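Local structure of ethanolamine utilization protein EutS (Streptococcus intermedius SK54 = ATCC 27335, 6XPJ) at the interface of chains A and B. The protein forms flat homohexamers with a central pore that probably serve as a minor shell component of the bacterial microcompartment for choline degradation. Numbering follows the deposited sequence. Chains: chain A/B, Ethanolamine utilization protein EutS.

The four contacts sample one subunit boundary of the CutR hexamer, in which chain A packs against its neighbour B; all separations run between the centres of their C-alpha atoms. Contact 1 and contact 2 lie about 8 Å apart and share B:Thr23 of strand 21-28. Contact 2 and contact 4, about 6 Å apart, share A:Glu56, B:Val49 and B:Ser51, so strand 46-53 of chain B serves both. Contact 3 stands off, about 22 Å from contact 1, yet its helix 58-68 also supplies A:Ile60 to contact 2. Contacts 1, 2 and 4 thus form one continuous stretch of the boundary, with contact 3 a separate hold further along it.

Contact 1: the interface of chains A and B. Residues chain A 18-20; chain B 21, 23, 112.
B:Thr23 turns its hydroxyl toward the ring of A:Pro18, while its methyl lies between the A:Pro18 carbonyl oxygen and the chain of A:Lys20. B:Thr23 CG2 is 3.7 Å from A:Lys20 CG; the two side chains cross obliquely, and the CG methylene of the lysine meets the methyl. Beyond CD the lysine bends, with chi3 at -62°, and carries its terminal amino group NZ past B:Val112. Those two side chains run by each other in opposite directions, A:Lys20 NZ lying 3.9 Å from B:Val112 CG1. The threonine hydroxyl faces the proline ring, with B:Thr23 OG1 3.5 Å from A:Pro18 CG. Within chain B, the side-chain amide of B:Gln21 donates through NE2 to B:Thr23 OG1 over 2.9 Å. This bond is nearly straight, 174° at the hydrogen, and OG1 stays in the amide plane. It probably helps hold the threonine's rotation, in which OG1 stands beside the backbone N (chi1 -47°) and CG2 anti to it. The same NE2 also reaches chain A indirectly, through a water. This patch is a small part of the subunit boundary in the hexamer of this shell protein, where the end of strand 11-18 and the loop after it meet strand 21-28 of the neighbour. Water 1 lies 2.8 Å from A:Pro18 O and 2.9 Å from B:Gln21 NE2.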
# COMPACT_ATOMS: atom_id res chain seq x y z
N PRO A 18 -8.49 -2.24 -8.54
CA PRO A 18 -9.34 -1.34 -7.77
C PRO A 18 -10.80 -1.60 -8.11
O PRO A 18 -11.16 -1.87 -9.26
CB PRO A 18 -8.93 0.05 -8.22
CG PRO A 18 -8.07 -0.12 -9.44
CD PRO A 18 -7.75 -1.58 -9.60
N GLY A 19 -11.66 -1.46 -7.11
CA GLY A 19 -13.09 -1.38 -7.35
C GLY A 19 -13.51 0.03 -7.78
O GLY A 19 -12.67 0.90 -8.04
N LYS A 20 -14.81 0.22 -7.92
CA LYS A 20 -15.43 1.46 -8.42
C LYS A 20 -16.48 1.87 -7.40
O LYS A 20 -17.64 1.39 -7.44
CB LYS A 20 -16.02 1.26 -9.82
CG LYS A 20 -14.98 0.97 -10.89
CD LYS A 20 -15.58 0.53 -12.20
CE LYS A 20 -16.37 -0.77 -12.03
NZ LYS A 20 -16.27 -1.62 -13.24
N GLN B 21 -6.18 -4.58 -15.91
CA GLN B 21 -7.48 -3.87 -15.99
C GLN B 21 -7.26 -2.39 -16.25
O GLN B 21 -6.33 -1.80 -15.65
CB GLN B 21 -8.25 -4.05 -14.67
CG GLN B 21 -9.63 -3.40 -14.68
CD GLN B 21 -10.45 -3.91 -13.54
OE1 GLN B 21 -10.86 -5.08 -13.55
NE2 GLN B 21 -10.67 -3.06 -12.56
N THR B 23 -9.52 0.62 -15.20
CA THR B 23 -10.68 0.84 -14.30
C THR B 23 -11.33 2.20 -14.61
O THR B 23 -12.47 2.42 -14.17
CB THR B 23 -10.25 0.74 -12.84
OG1 THR B 23 -9.45 -0.43 -12.67
CG2 THR B 23 -11.43 0.69 -11.90
N VAL B 112 -13.34 -0.86 -18.92
CA VAL B 112 -14.58 -0.13 -18.59
C VAL B 112 -15.01 0.62 -19.84
O VAL B 112 -14.22 0.86 -20.77
CB VAL B 112 -14.34 0.81 -17.40
CG1 VAL B 112 -14.19 0.04 -16.10
CG2 VAL B 112 -13.15 1.73 -17.63
O HOH W 1 -13.11 -2.83 -10.95

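Contact 2: the interface of chains A and B. Residues chain A 54, 56-57, 60; chain B 23-24, 26, 49, 51.
A:Ile60 places its CD1 methyl over one face of the B:His26 ring, 3.5 Å from the ring centroid and displaced toward the rim, a CH-pi contact. The two side chains approach from opposite directions, the isoleucine from helix 58-68 of chain A and the histidine from strand 21-28 of chain B. With CG anti to the backbone N (chi1 -174°) the imidazole is sent toward chain A, and chi2 of 89° turns its face to the methyl. Two residues earlier on the same strand, B:Leu24 buries the largest area of this patch. Its CD2 methyl lies 3.8 Å from A:Thr57 CG2 and also comes near A:Glu56 CB and A:Ile60 CD1, so one leucine fork joins three residues of the 3-10 helix 55-57 and the helix after it. A:Thr57 keeps its methyl toward the leucine while its hydroxyl OG1 donates to A:Pro54 O at 2.8 Å, a bond that probably braces the turn within chain A. A:Pro54, which follows a cis peptide bond, rests its ring atom CG 3.8 Å from B:Thr23 CG2. The apolar strip, a part of the subunit boundary in the hexamer, ends in a polar link. A:Glu56, its CB also 3.8 Å from B:Val49 CG1, bends at chi2 (85°) to bring its carboxylate to B:Ser51. B:Ser51 OG donates over 2.8 Å to A:Glu56 OE1, meeting it from above the carboxylate plane.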
# COMPACT_ATOMS: atom_id res chain seq x y z
N PRO A 54 -11.50 4.01 -8.07
CA PRO A 54 -10.06 4.17 -7.99
C PRO A 54 -9.69 5.63 -7.68
O PRO A 54 -10.48 6.54 -7.94
CB PRO A 54 -9.60 3.71 -9.39
CG PRO A 54 -10.73 4.04 -10.29
CD PRO A 54 -11.96 3.80 -9.45
N GLU A 56 -7.84 7.90 -8.98
CA GLU A 56 -7.78 8.91 -10.05
C GLU A 56 -9.12 9.64 -10.16
O GLU A 56 -9.14 10.75 -10.72
CB GLU A 56 -7.47 8.27 -11.40
CG GLU A 56 -6.10 7.63 -11.47
CD GLU A 56 -5.96 6.20 -10.96
OE1 GLU A 56 -6.93 5.63 -10.40
OE2 GLU A 56 -4.88 5.62 -11.18
N THR A 57 -10.21 9.05 -9.67
CA THR A 57 -11.55 9.70 -9.80
C THR A 57 -11.64 10.93 -8.90
O THR A 57 -12.62 11.68 -9.02
CB THR A 57 -12.71 8.73 -9.61
OG1 THR A 57 -12.68 8.23 -8.28
CG2 THR A 57 -12.74 7.61 -10.63
N ILE A 60 -12.31 13.96 -10.89
CA ILE A 60 -13.67 14.01 -11.50
C ILE A 60 -14.63 14.54 -10.44
O ILE A 60 -15.43 15.42 -10.73
CB ILE A 60 -14.07 12.63 -12.02
CG1 ILE A 60 -13.12 12.13 -13.08
CG2 ILE A 60 -15.51 12.59 -12.49
CD1 ILE A 60 -13.36 10.68 -13.44
N THR B 23 -9.52 0.62 -15.20
CA THR B 23 -10.68 0.84 -14.30
C THR B 23 -11.33 2.20 -14.61
O THR B 23 -12.47 2.42 -14.17
CB THR B 23 -10.25 0.74 -12.84
OG1 THR B 23 -9.45 -0.43 -12.67
CG2 THR B 23 -11.43 0.69 -11.90
N LEU B 24 -10.62 3.07 -15.32
CA LEU B 24 -11.13 4.42 -15.64
C LEU B 24 -10.53 4.85 -16.96
O LEU B 24 -9.33 4.77 -17.12
CB LEU B 24 -10.75 5.40 -14.53
CG LEU B 24 -11.32 6.80 -14.69
CD1 LEU B 24 -12.83 6.78 -14.42
CD2 LEU B 24 -10.61 7.76 -13.77
N HIS B 26 -11.59 8.20 -18.92
CA HIS B 26 -12.57 9.26 -18.65
C HIS B 26 -12.14 10.57 -19.28
O HIS B 26 -10.95 10.94 -19.18
CB HIS B 26 -12.76 9.43 -17.15
CG HIS B 26 -13.86 10.38 -16.82
ND1 HIS B 26 -15.16 9.96 -16.68
CD2 HIS B 26 -13.86 11.72 -16.62
CE1 HIS B 26 -15.90 11.00 -16.38
NE2 HIS B 26 -15.15 12.10 -16.36
N VAL B 49 -8.34 11.02 -18.30
CA VAL B 49 -7.88 10.40 -17.03
C VAL B 49 -7.96 8.89 -17.20
O VAL B 49 -9.03 8.36 -17.50
CB VAL B 49 -8.73 10.87 -15.84
CG1 VAL B 49 -8.11 10.39 -14.54
CG2 VAL B 49 -8.89 12.39 -15.86
N SER B 51 -6.89 5.10 -15.33
CA SER B 51 -6.45 4.24 -14.20
C SER B 51 -6.16 2.85 -14.75
O SER B 51 -7.05 2.25 -15.37
CB SER B 51 -7.53 4.18 -13.16
OG SER B 51 -7.11 3.36 -12.07
O HOH W 2 -4.07 2.63 -11.03

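Contact 3: the interface of chains A and B. Residues chain A 62-63, 66-67; chain B 30-32.
Joining a helix of one subunit to a loop of the next, this side-to-side patch helps hold neighbouring chains together in the homohexamer of the shell protein. Its polar centre is the carboxylate of A:Asp63, which accepts the backbone N-H of B:Ile32 on OD1. The bond spans 2.9 Å between B:Ile32 N and A:Asp63 OD1, is close to straight at the hydrogen (167°), and arrives almost along the axis of the C-O bond. The second carboxylate oxygen, OD2, works through water 3, which also lies 2.7 Å from B:Ala30 O. The two oxygens thus take up a donor and, by way of the water, an acceptor of the same loop, which should limit the carboxylate's rotation. B:Ile32 adds the apolar half. With CG1 placed between its own N and carbonyl carbon (chi1 68°), the chain extends over the helix surface and lays B:Ile32 CD1 3.5 Å from A:Gly66 CA, where the lack of a side chain probably helps the close approach. The other branch, B:Ile32 CG2, lies 3.9 Å from the CB of A:Ala67, an engineered residue in place of the natural lysine. Chain A's share comes from successive turns of helix 58-68, while B:Ala30, B:Pro31 and B:Ile32 form the loop between strand 21-28 and helix 33-39.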
# COMPACT_ATOMS: atom_id res chain seq x y z
N ALA A 62 -13.91 16.41 -7.77
CA ALA A 62 -13.56 17.81 -7.49
C ALA A 62 -14.19 18.71 -8.56
O ALA A 62 -14.76 19.75 -8.22
CB ALA A 62 -12.07 17.98 -7.48
N ASP A 63 -14.13 18.29 -9.82
CA ASP A 63 -14.69 19.06 -10.95
C ASP A 63 -16.21 19.18 -10.76
O ASP A 63 -16.77 20.28 -10.90
CB ASP A 63 -14.34 18.40 -12.26
CG ASP A 63 -14.91 19.16 -13.43
OD1 ASP A 63 -14.30 20.19 -13.77
OD2 ASP A 63 -15.92 18.71 -13.97
N GLY A 66 -17.05 21.59 -7.72
CA GLY A 66 -16.83 23.01 -8.08
C GLY A 66 -17.88 23.53 -9.05
O GLY A 66 -18.29 24.71 -8.93
N ALA A 67 -18.35 22.71 -9.98
CA ALA A 67 -19.36 23.12 -10.99
C ALA A 67 -20.78 23.11 -10.40
O ALA A 67 -21.69 23.80 -10.96
CB ALA A 67 -19.29 22.23 -12.19
N ALA B 30 -14.94 19.95 -20.11
CA ALA B 30 -14.71 21.39 -19.86
C ALA B 30 -14.41 21.58 -18.38
O ALA B 30 -15.26 22.02 -17.61
CB ALA B 30 -15.90 22.19 -20.32
N PRO B 31 -13.19 21.24 -17.94
CA PRO B 31 -12.83 21.35 -16.54
C PRO B 31 -13.07 22.76 -15.98
O PRO B 31 -12.83 23.77 -16.65
CB PRO B 31 -11.34 21.02 -16.49
CG PRO B 31 -11.11 20.18 -17.73
CD PRO B 31 -12.07 20.73 -18.76
N ILE B 32 -13.43 22.80 -14.71
CA ILE B 32 -13.44 24.07 -13.95
C ILE B 32 -11.97 24.51 -13.74
O ILE B 32 -11.06 23.67 -13.78
CB ILE B 32 -14.21 23.91 -12.63
CG1 ILE B 32 -13.46 22.98 -11.67
CG2 ILE B 32 -15.64 23.44 -12.87
CD1 ILE B 32 -14.10 22.84 -10.33
O HOH W 3 -16.74 20.63 -15.81

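Contact 4: the interface of chains A and B. Residues chain A 56, 78; chain B 49-51, 80-82.
The guanidinium of A:Arg78 presents its edge to chain B, with B:Thr80 OG1 and water 4 both in its plane. A:Arg78 CG lies between the backbone N and the carbonyl carbon (chi1 71°), and the chain then extends to NE, carrying that edge to B:Thr80. The side chains cross at about a right angle, and the bond from A:Arg78 NH1 to B:Thr80 OG1, 3.1 Å long, is weak, bent to 128° at the hydrogen. Water 4 is addressed more directly by NH1, and it also touches the arginine's own carbonyl oxygen and the hydroxyl of B:Ser82. The second flat group is the carboxylate of A:Glu56. Besides the bond that B:Ser51 makes above its plane, its OE2 receives the hydroxyl of B:Ser82, with 2.6 Å between B:Ser82 OG and A:Glu56 OE2. That donor comes on the anti side, 23° out of the plane. B:Ser82 OG is itself paired with B:Thr80 OG1 at 2.7 Å, so a chain of hydroxyls, weakly linked at the arginine end and of undecided direction between B:Thr80 and B:Ser82, leads to the glutamate and may help stabilise a negative charge there. This polar cluster, part of the hexamer's subunit boundary, ties the 3-10 helix 55-57 to the start of strand 82-87. Water 5 lies 3.1 Å from A:Glu56 OE2 and 2.8 Å from B:Thr80 O.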
# COMPACT_ATOMS: atom_id res chain seq x y z
N GLU A 56 -7.84 7.90 -8.98
CA GLU A 56 -7.78 8.91 -10.05
C GLU A 56 -9.12 9.64 -10.16
O GLU A 56 -9.14 10.75 -10.72
CB GLU A 56 -7.47 8.27 -11.40
CG GLU A 56 -6.10 7.63 -11.47
CD GLU A 56 -5.96 6.20 -10.96
OE1 GLU A 56 -6.93 5.63 -10.40
OE2 GLU A 56 -4.88 5.62 -11.18
N ARG A 78 -5.12 12.57 -5.71
CA ARG A 78 -5.19 11.38 -6.58
C ARG A 78 -4.32 10.24 -6.02
O ARG A 78 -4.35 9.12 -6.58
CB ARG A 78 -4.77 11.75 -8.00
CG ARG A 78 -3.28 12.05 -8.17
CD ARG A 78 -2.95 12.21 -9.64
NE ARG A 78 -1.52 12.42 -9.88
CZ ARG A 78 -0.60 11.46 -9.97
NH1 ARG A 78 -0.90 10.18 -9.81
NH2 ARG A 78 0.66 11.80 -10.17
N VAL B 49 -8.34 11.02 -18.30
CA VAL B 49 -7.88 10.40 -17.03
C VAL B 49 -7.96 8.89 -17.20
O VAL B 49 -9.03 8.36 -17.50
CB VAL B 49 -8.73 10.87 -15.84
CG1 VAL B 49 -8.11 10.39 -14.54
CG2 VAL B 49 -8.89 12.39 -15.86
N VAL B 50 -6.84 8.22 -16.94
CA VAL B 50 -6.75 6.75 -17.10
C VAL B 50 -6.23 6.14 -15.80
O VAL B 50 -5.23 6.61 -15.26
CB VAL B 50 -5.88 6.32 -18.29
CG1 VAL B 50 -6.06 4.84 -18.54
CG2 VAL B 50 -6.21 7.13 -19.52
N SER B 51 -6.89 5.10 -15.33
CA SER B 51 -6.45 4.24 -14.20
C SER B 51 -6.16 2.85 -14.75
O SER B 51 -7.05 2.25 -15.37
CB SER B 51 -7.53 4.18 -13.16
OG SER B 51 -7.11 3.36 -12.07
N THR B 80 1.53 5.06 -9.30
CA THR B 80 0.07 4.95 -9.03
C THR B 80 -0.65 4.24 -10.18
O THR B 80 -1.80 3.86 -9.96
CB THR B 80 -0.53 6.34 -8.82
OG1 THR B 80 -0.43 7.09 -10.01
CG2 THR B 80 0.16 7.11 -7.72
N GLY B 81 -0.05 4.09 -11.36
CA GLY B 81 -0.75 3.52 -12.51
C GLY B 81 -1.76 4.48 -13.10
O GLY B 81 -2.91 4.11 -13.32
N SER B 82 -1.34 5.72 -13.33
CA SER B 82 -2.26 6.80 -13.72
C SER B 82 -1.66 7.58 -14.87
O SER B 82 -0.43 7.79 -14.91
CB SER B 82 -2.48 7.75 -12.56
OG SER B 82 -2.76 7.05 -11.35
O HOH W 4 -3.45 8.88 -9.30
O HOH W 5 -4.07 2.63 -11.03
O HOH W 6 -4.12 4.99 -8.25